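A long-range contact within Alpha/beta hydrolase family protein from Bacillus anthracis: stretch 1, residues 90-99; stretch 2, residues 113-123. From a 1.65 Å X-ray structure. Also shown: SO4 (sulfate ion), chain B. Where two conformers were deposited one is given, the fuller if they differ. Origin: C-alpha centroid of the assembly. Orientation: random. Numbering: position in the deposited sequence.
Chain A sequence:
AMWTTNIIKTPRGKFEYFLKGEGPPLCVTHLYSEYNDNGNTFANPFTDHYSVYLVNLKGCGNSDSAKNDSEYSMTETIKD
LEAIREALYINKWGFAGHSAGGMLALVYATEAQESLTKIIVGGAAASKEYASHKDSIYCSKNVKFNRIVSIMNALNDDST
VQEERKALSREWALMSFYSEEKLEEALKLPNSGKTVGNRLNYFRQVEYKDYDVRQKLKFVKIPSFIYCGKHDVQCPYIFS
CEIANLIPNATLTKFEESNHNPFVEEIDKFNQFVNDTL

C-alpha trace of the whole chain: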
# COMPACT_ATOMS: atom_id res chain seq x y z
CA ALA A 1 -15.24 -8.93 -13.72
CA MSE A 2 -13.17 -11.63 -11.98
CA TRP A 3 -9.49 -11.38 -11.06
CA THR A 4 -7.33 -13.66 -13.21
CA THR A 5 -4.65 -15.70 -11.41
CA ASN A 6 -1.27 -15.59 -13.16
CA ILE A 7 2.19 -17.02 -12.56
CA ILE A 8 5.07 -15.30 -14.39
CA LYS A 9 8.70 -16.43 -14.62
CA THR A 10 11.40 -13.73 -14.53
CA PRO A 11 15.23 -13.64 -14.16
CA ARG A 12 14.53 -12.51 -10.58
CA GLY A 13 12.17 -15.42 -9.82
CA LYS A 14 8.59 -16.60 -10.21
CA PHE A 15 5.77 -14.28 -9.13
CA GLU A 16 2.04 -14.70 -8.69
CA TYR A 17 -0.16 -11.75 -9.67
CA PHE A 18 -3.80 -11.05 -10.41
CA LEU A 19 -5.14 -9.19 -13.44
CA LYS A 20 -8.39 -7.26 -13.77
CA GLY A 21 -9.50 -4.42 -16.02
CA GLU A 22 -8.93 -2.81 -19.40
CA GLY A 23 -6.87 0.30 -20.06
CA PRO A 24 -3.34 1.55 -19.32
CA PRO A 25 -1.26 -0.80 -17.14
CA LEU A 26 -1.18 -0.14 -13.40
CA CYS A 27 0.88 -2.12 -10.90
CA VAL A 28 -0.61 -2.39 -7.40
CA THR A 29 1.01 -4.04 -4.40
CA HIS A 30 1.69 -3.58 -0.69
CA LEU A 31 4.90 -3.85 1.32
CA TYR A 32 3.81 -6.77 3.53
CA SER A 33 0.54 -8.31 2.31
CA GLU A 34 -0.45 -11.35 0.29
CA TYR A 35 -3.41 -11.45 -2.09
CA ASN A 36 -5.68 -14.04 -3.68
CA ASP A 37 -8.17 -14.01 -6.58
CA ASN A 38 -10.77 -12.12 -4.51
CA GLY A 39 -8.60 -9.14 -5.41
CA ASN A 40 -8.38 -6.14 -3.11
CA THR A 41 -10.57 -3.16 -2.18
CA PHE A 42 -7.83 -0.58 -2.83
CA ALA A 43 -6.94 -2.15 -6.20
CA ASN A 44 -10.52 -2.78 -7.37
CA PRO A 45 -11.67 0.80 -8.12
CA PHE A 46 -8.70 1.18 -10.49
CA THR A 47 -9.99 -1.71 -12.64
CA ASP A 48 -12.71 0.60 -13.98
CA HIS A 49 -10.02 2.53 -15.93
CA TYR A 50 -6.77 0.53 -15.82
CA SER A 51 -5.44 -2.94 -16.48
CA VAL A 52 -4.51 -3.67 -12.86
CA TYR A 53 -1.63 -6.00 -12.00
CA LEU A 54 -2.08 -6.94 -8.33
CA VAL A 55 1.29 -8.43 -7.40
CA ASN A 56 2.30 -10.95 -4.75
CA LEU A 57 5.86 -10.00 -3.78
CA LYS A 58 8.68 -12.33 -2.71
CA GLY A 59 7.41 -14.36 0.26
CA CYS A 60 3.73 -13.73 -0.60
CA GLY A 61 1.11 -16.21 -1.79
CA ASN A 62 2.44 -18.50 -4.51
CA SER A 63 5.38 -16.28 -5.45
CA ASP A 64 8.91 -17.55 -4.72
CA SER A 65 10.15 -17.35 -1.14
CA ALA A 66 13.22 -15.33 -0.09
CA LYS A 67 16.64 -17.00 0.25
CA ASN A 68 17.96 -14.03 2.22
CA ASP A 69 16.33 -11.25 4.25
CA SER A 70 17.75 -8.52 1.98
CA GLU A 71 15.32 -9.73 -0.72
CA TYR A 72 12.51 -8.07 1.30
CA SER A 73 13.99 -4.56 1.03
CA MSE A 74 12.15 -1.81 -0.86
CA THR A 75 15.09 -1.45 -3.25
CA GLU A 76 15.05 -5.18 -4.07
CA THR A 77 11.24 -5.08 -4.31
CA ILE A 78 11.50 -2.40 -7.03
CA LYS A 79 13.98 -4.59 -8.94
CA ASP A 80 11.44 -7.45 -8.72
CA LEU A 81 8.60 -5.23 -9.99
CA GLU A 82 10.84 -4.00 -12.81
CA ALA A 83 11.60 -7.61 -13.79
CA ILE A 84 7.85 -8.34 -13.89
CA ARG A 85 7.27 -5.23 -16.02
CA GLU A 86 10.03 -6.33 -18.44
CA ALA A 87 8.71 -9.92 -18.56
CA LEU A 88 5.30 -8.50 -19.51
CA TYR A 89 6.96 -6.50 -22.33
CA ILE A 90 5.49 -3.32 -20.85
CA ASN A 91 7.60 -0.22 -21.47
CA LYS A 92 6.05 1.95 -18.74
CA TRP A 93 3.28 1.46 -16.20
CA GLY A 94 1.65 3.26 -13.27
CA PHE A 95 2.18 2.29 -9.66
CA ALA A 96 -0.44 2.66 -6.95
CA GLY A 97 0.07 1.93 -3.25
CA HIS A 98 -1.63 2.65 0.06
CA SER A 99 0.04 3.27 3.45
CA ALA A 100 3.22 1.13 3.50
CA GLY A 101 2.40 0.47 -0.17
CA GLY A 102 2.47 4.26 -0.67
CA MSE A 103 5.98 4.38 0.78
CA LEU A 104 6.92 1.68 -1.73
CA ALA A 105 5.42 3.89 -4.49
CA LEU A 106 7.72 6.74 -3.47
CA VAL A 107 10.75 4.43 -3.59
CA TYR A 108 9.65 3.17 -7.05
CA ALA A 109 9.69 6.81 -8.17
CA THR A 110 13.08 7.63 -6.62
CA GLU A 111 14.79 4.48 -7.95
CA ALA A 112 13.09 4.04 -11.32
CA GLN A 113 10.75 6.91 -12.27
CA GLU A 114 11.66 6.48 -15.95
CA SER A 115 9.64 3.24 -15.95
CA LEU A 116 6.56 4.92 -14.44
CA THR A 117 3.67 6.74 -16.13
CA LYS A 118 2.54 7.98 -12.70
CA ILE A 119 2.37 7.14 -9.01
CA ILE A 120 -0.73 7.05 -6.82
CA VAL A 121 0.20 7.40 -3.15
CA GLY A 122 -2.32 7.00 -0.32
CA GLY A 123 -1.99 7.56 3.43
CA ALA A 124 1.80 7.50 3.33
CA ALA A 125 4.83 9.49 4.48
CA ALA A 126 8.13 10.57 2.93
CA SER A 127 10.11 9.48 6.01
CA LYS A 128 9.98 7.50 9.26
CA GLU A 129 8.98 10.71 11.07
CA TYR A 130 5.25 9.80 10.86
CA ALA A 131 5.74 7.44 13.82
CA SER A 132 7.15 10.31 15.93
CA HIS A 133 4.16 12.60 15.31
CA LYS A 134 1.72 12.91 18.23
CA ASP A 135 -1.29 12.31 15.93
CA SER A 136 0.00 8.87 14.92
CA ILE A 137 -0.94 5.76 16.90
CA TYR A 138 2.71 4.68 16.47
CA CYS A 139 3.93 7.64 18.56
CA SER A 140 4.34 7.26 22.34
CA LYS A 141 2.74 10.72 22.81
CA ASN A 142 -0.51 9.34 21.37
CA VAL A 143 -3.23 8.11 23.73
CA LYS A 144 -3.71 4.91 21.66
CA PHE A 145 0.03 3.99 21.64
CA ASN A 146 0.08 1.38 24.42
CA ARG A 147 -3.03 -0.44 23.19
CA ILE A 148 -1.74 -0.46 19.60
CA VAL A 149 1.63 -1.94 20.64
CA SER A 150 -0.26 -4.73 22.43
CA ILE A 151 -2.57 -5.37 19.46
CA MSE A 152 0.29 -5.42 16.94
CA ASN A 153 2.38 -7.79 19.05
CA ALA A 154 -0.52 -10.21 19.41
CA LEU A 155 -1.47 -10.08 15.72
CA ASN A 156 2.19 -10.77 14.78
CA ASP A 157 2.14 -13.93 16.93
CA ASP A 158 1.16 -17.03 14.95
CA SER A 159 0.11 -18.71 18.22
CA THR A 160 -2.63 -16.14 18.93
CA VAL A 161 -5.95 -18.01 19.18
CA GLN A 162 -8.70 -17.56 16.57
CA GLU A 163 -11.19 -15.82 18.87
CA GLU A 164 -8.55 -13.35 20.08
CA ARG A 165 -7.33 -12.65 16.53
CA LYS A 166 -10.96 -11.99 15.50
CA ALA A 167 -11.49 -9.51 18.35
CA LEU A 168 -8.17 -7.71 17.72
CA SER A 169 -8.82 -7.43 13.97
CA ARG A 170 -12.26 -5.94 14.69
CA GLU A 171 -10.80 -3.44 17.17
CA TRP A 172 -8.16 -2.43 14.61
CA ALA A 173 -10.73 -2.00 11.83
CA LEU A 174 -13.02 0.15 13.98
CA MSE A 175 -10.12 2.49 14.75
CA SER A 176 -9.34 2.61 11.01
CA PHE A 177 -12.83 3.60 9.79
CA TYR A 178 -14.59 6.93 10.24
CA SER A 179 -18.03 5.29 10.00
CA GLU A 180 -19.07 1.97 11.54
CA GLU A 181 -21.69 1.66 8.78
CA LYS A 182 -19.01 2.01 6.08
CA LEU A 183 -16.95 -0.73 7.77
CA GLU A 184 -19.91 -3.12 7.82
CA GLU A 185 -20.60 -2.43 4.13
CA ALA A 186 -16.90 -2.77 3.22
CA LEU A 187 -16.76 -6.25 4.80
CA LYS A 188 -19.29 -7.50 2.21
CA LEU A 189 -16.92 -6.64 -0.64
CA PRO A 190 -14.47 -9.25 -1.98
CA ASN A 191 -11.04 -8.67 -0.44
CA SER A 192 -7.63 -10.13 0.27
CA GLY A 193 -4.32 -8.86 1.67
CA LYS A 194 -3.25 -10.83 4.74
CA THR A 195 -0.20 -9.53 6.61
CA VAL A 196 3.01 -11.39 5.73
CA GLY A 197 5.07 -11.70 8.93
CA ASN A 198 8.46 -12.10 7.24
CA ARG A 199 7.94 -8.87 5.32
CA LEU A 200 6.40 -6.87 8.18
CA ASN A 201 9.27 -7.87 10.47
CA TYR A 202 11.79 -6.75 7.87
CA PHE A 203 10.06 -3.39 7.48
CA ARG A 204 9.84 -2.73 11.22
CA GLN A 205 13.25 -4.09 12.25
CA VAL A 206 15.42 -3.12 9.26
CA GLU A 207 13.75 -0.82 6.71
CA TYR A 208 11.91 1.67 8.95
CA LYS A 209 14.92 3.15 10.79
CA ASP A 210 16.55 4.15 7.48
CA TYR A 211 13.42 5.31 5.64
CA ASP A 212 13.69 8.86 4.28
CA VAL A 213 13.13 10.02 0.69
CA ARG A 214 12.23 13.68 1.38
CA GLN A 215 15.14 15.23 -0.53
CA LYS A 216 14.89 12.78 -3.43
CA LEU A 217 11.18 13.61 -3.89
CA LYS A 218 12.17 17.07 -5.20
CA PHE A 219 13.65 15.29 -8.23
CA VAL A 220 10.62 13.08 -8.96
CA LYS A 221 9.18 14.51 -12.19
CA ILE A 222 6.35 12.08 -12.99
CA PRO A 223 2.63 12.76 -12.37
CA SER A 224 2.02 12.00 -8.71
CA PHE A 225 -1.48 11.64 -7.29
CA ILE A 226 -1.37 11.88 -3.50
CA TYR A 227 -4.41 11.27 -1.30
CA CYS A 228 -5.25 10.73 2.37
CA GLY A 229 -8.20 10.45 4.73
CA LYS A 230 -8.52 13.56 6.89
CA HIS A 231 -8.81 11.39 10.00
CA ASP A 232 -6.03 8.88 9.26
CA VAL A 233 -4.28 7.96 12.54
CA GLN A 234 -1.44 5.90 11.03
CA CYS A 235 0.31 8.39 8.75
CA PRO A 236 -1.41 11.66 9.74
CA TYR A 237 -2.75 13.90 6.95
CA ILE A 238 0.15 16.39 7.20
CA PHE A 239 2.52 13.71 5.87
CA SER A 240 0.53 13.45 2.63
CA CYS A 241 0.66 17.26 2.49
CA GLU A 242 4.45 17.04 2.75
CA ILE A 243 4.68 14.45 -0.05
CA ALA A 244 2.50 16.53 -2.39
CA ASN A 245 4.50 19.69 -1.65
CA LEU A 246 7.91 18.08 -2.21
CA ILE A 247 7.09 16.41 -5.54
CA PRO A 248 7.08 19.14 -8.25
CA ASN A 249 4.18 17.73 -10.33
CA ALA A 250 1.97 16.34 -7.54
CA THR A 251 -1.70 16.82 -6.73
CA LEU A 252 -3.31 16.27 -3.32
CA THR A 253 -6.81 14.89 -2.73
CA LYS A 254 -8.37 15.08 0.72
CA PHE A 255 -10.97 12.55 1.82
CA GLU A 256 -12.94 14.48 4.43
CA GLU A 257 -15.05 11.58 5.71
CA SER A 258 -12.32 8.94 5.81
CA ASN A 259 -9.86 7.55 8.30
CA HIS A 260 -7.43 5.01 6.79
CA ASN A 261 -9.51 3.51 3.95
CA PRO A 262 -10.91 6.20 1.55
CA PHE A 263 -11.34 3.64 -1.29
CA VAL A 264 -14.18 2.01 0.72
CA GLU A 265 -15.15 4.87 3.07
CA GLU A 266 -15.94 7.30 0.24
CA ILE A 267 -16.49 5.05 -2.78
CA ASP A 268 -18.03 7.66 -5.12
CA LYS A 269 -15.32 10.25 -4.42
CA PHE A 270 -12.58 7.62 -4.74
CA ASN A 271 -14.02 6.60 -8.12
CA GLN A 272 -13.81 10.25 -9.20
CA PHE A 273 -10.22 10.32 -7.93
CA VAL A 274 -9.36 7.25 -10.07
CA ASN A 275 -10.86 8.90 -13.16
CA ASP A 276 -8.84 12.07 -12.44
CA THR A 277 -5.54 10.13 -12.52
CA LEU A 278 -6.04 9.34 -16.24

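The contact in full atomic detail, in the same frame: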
# COMPACT_ATOMS: atom_id res chain seq x y z
N ILE A 90 6.11 -4.62 -21.09
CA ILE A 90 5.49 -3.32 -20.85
C ILE A 90 6.62 -2.31 -20.71
O ILE A 90 7.54 -2.50 -19.92
CB ILE A 90 4.61 -3.35 -19.57
CG1 ILE A 90 3.34 -4.18 -19.82
CG2 ILE A 90 4.25 -1.94 -19.10
CD1 ILE A 90 2.51 -4.47 -18.56
N ASN A 91 6.56 -1.23 -21.49
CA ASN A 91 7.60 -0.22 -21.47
C ASN A 91 7.52 0.66 -20.21
O ASN A 91 8.53 0.88 -19.53
CB ASN A 91 7.54 0.64 -22.74
CG ASN A 91 8.68 1.62 -22.84
OD1 ASN A 91 8.46 2.83 -22.93
ND2 ASN A 91 9.91 1.12 -22.82
N LYS A 92 6.32 1.15 -19.93
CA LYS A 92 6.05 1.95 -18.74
C LYS A 92 4.70 1.58 -18.17
O LYS A 92 3.77 1.24 -18.91
CB LYS A 92 6.08 3.45 -19.07
CG LYS A 92 7.46 4.00 -19.41
CD LYS A 92 7.39 5.41 -19.98
CE LYS A 92 7.04 6.43 -18.91
NZ LYS A 92 7.15 7.82 -19.43
N TRP A 93 4.58 1.64 -16.84
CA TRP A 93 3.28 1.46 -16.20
C TRP A 93 3.12 2.38 -14.99
O TRP A 93 4.09 2.99 -14.54
CB TRP A 93 3.00 -0.01 -15.84
CG TRP A 93 3.95 -0.71 -14.88
CD1 TRP A 93 5.03 -0.16 -14.22
CD2 TRP A 93 3.87 -2.07 -14.45
NE1 TRP A 93 5.63 -1.12 -13.42
CE2 TRP A 93 4.93 -2.30 -13.55
CE3 TRP A 93 3.00 -3.13 -14.75
CZ2 TRP A 93 5.15 -3.54 -12.94
CZ3 TRP A 93 3.21 -4.37 -14.15
CH2 TRP A 93 4.28 -4.56 -13.26
N GLY A 94 1.90 2.48 -14.49
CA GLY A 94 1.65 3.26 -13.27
C GLY A 94 1.91 2.38 -12.06
O GLY A 94 1.92 1.16 -12.16
N PHE A 95 2.15 3.02 -10.92
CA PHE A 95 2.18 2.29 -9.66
C PHE A 95 1.30 2.97 -8.63
O PHE A 95 1.40 4.17 -8.42
CB PHE A 95 3.60 2.13 -9.11
CG PHE A 95 3.66 1.27 -7.87
CD1 PHE A 95 3.85 -0.10 -7.98
CD2 PHE A 95 3.44 1.82 -6.61
CE1 PHE A 95 3.87 -0.92 -6.84
CE2 PHE A 95 3.46 1.01 -5.47
CZ PHE A 95 3.67 -0.35 -5.58
N ALA A 96 0.44 2.17 -7.99
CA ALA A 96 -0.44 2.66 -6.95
C ALA A 96 -0.25 1.86 -5.66
O ALA A 96 -0.24 0.63 -5.68
CB ALA A 96 -1.90 2.60 -7.41
N GLY A 97 -0.10 2.57 -4.55
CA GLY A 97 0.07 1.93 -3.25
C GLY A 97 -0.55 2.75 -2.14
O GLY A 97 -0.62 3.98 -2.21
N HIS A 98 -1.00 2.04 -1.10
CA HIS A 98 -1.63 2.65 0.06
C HIS A 98 -0.86 2.33 1.34
O HIS A 98 -0.47 1.18 1.57
CB HIS A 98 -3.08 2.18 0.20
CG HIS A 98 -3.83 2.87 1.29
ND1 HIS A 98 -4.28 4.17 1.18
CD2 HIS A 98 -4.20 2.45 2.52
CE1 HIS A 98 -4.90 4.52 2.30
NE2 HIS A 98 -4.86 3.49 3.13
N SER A 99 -0.65 3.37 2.15
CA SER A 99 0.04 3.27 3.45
C SER A 99 1.48 2.81 3.25
O SER A 99 2.23 3.50 2.57
CB SER A 99 -0.76 2.41 4.44
OG SER A 99 -0.32 2.63 5.77
N GLN A 113 11.87 6.11 -11.75
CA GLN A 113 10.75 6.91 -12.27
C GLN A 113 10.60 6.82 -13.79
O GLN A 113 9.50 7.00 -14.30
CB GLN A 113 10.82 8.37 -11.83
CG GLN A 113 12.04 9.14 -12.31
CD GLN A 113 11.99 10.61 -11.92
OE1 GLN A 113 11.00 11.30 -12.18
NE2 GLN A 113 13.06 11.09 -11.30
N GLU A 114 11.70 6.55 -14.49
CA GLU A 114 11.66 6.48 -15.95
C GLU A 114 10.76 5.36 -16.45
O GLU A 114 10.25 5.42 -17.57
CB GLU A 114 13.07 6.35 -16.55
CG GLU A 114 13.08 6.28 -18.07
CD GLU A 114 14.41 6.61 -18.69
OE1 GLU A 114 14.80 7.80 -18.65
OE2 GLU A 114 15.06 5.69 -19.23
N SER A 115 10.53 4.35 -15.61
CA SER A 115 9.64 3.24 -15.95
C SER A 115 8.18 3.50 -15.58
O SER A 115 7.33 2.65 -15.85
CB SER A 115 10.11 1.97 -15.24
OG SER A 115 11.42 1.62 -15.65
N LEU A 116 7.90 4.64 -14.97
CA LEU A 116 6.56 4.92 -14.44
C LEU A 116 5.82 6.01 -15.21
O LEU A 116 6.38 7.07 -15.50
CB LEU A 116 6.62 5.29 -12.95
CG LEU A 116 7.20 4.25 -11.99
CD1 LEU A 116 7.38 4.86 -10.61
CD2 LEU A 116 6.33 2.99 -11.91
N THR A 117 4.55 5.74 -15.52
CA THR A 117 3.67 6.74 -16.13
C THR A 117 3.15 7.72 -15.08
O THR A 117 2.83 8.87 -15.39
CB THR A 117 2.46 6.09 -16.83
OG1 THR A 117 1.76 5.27 -15.88
CG2 THR A 117 2.90 5.24 -18.01
N LYS A 118 3.08 7.24 -13.84
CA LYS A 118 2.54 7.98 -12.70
C LYS A 118 2.69 7.16 -11.43
O LYS A 118 2.89 5.94 -11.49
CB LYS A 118 1.04 8.28 -12.91
CG LYS A 118 0.13 7.04 -12.85
CD LYS A 118 -1.24 7.31 -13.45
CE LYS A 118 -1.19 7.22 -14.97
NZ LYS A 118 -2.45 7.70 -15.62
N ILE A 119 2.59 7.83 -10.28
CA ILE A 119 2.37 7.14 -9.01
C ILE A 119 1.09 7.64 -8.35
O ILE A 119 0.72 8.81 -8.48
CB ILE A 119 3.57 7.25 -8.03
CG1 ILE A 119 3.98 8.72 -7.80
CG2 ILE A 119 4.74 6.39 -8.51
CD1 ILE A 119 5.05 8.93 -6.74
N ILE A 120 0.40 6.72 -7.68
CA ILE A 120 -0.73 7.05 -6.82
C ILE A 120 -0.30 6.63 -5.42
O ILE A 120 0.12 5.50 -5.20
CB ILE A 120 -2.03 6.33 -7.26
CG1 ILE A 120 -2.60 6.99 -8.52
CG2 ILE A 120 -3.09 6.39 -6.17
CD1 ILE A 120 -2.28 6.28 -9.80
N VAL A 121 -0.39 7.57 -4.48
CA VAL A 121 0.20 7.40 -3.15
C VAL A 121 -0.81 7.77 -2.07
O VAL A 121 -1.13 8.95 -1.89
CB VAL A 121 1.48 8.27 -2.98
CG1 VAL A 121 2.16 7.97 -1.65
CG2 VAL A 121 2.45 8.05 -4.15
N GLY A 122 -1.31 6.77 -1.35
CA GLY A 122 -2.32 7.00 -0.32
C GLY A 122 -1.83 6.80 1.09
O GLY A 122 -1.06 5.87 1.36
N GLY A 123 -2.25 7.69 1.99
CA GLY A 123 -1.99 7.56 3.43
C GLY A 123 -0.56 7.22 3.80
O GLY A 123 -0.33 6.40 4.69
S SO4 B . -0.49 -0.75 6.47
O1 SO4 B . 0.23 -1.36 7.59
O2 SO4 B . -1.25 0.39 6.95
O3 SO4 B . 0.47 -0.34 5.45
O4 SO4 B . -1.41 -1.75 5.90
O HOH W 1 6.46 9.34 -17.18

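Two neighbouring parallel strands, 93-98 and the one ending at Gly122, hold these stretches together. Their directions differ by only 6°. The contact buries 712 Å² in all.

The backbone forms a ladder. Trp93 N donates to Ser115 O (3.1 Å), and Thr117 N donates to Trp93 O (3.0 Å). Phe95 N then reaches Lys118 O (3.1 Å), and Ile120 N reaches Phe95 O (2.8 Å). Gly97 N bonds to Ile120 O (3.0 Å), and Gly122 N bonds to Gly97 O (3.0 Å). Ser99 N closes the series on Gly122 O at 2.7 Å. Trp93, Phe95 and Gly97 use both N and O, as alternate residues do in parallel sheets. CA-H...O contacts fill in between, such as Leu116 CA to Trp93 O at 3.1 Å.

The chain turns a corner at Thr117. Just before it, Leu116 N bonds to Gln113 O (2.9 Å), which ties the short 3-10 segment to the start of the contact.

One face of the sheet carries Trp93, Phe95, Leu116, Ile119 and Val121. Leu116 is the bump here. Its CD2 lies 4.1 Å from Trp93 CD1 and 4.0 Å from Phe95 CB, so one methyl touches both aromatic residues. The Phe95 ring leads away from the second strand. Gly97 leaves room beside this ring: a CB there would be crowded by Phe95 CE2.

The other face carries Ala96, His98, Lys118 and Ile120. The small Ala96 leaves space for the branched Ile120, and their CB atoms pack at 3.7 Å. Gly94 makes a hollow next to Lys118 and Thr117; a CB on it would sit tight against Lys118 CG, at 3.3 Å. Lys118 itself runs away from the first strand, and its NZ is bonded elsewhere in the structure.

The His98 ring leans over Gly122 and Gly123, with CE1 4.1 Å from Gly123 N. Both glycines suit this place. A CB on Gly122 would clash with His98 ND1, at 2.7 Å, and one on Gly123 would be tight against His98 CE1. The positive phi of Gly123 also favours glycine.

Lys92 covers the exposed end. Its CB packs on Thr117 CG2 (3.8 Å), and its long chain brings CE within 3.5 Å of Leu116 O. Water 1 accepts from Lys92 NZ and donates to Leu116 O, both at 2.8 Å. At the far end, Ser99 points away from the second stretch, and its OG donates to sulfate O2 at 2.7 Å.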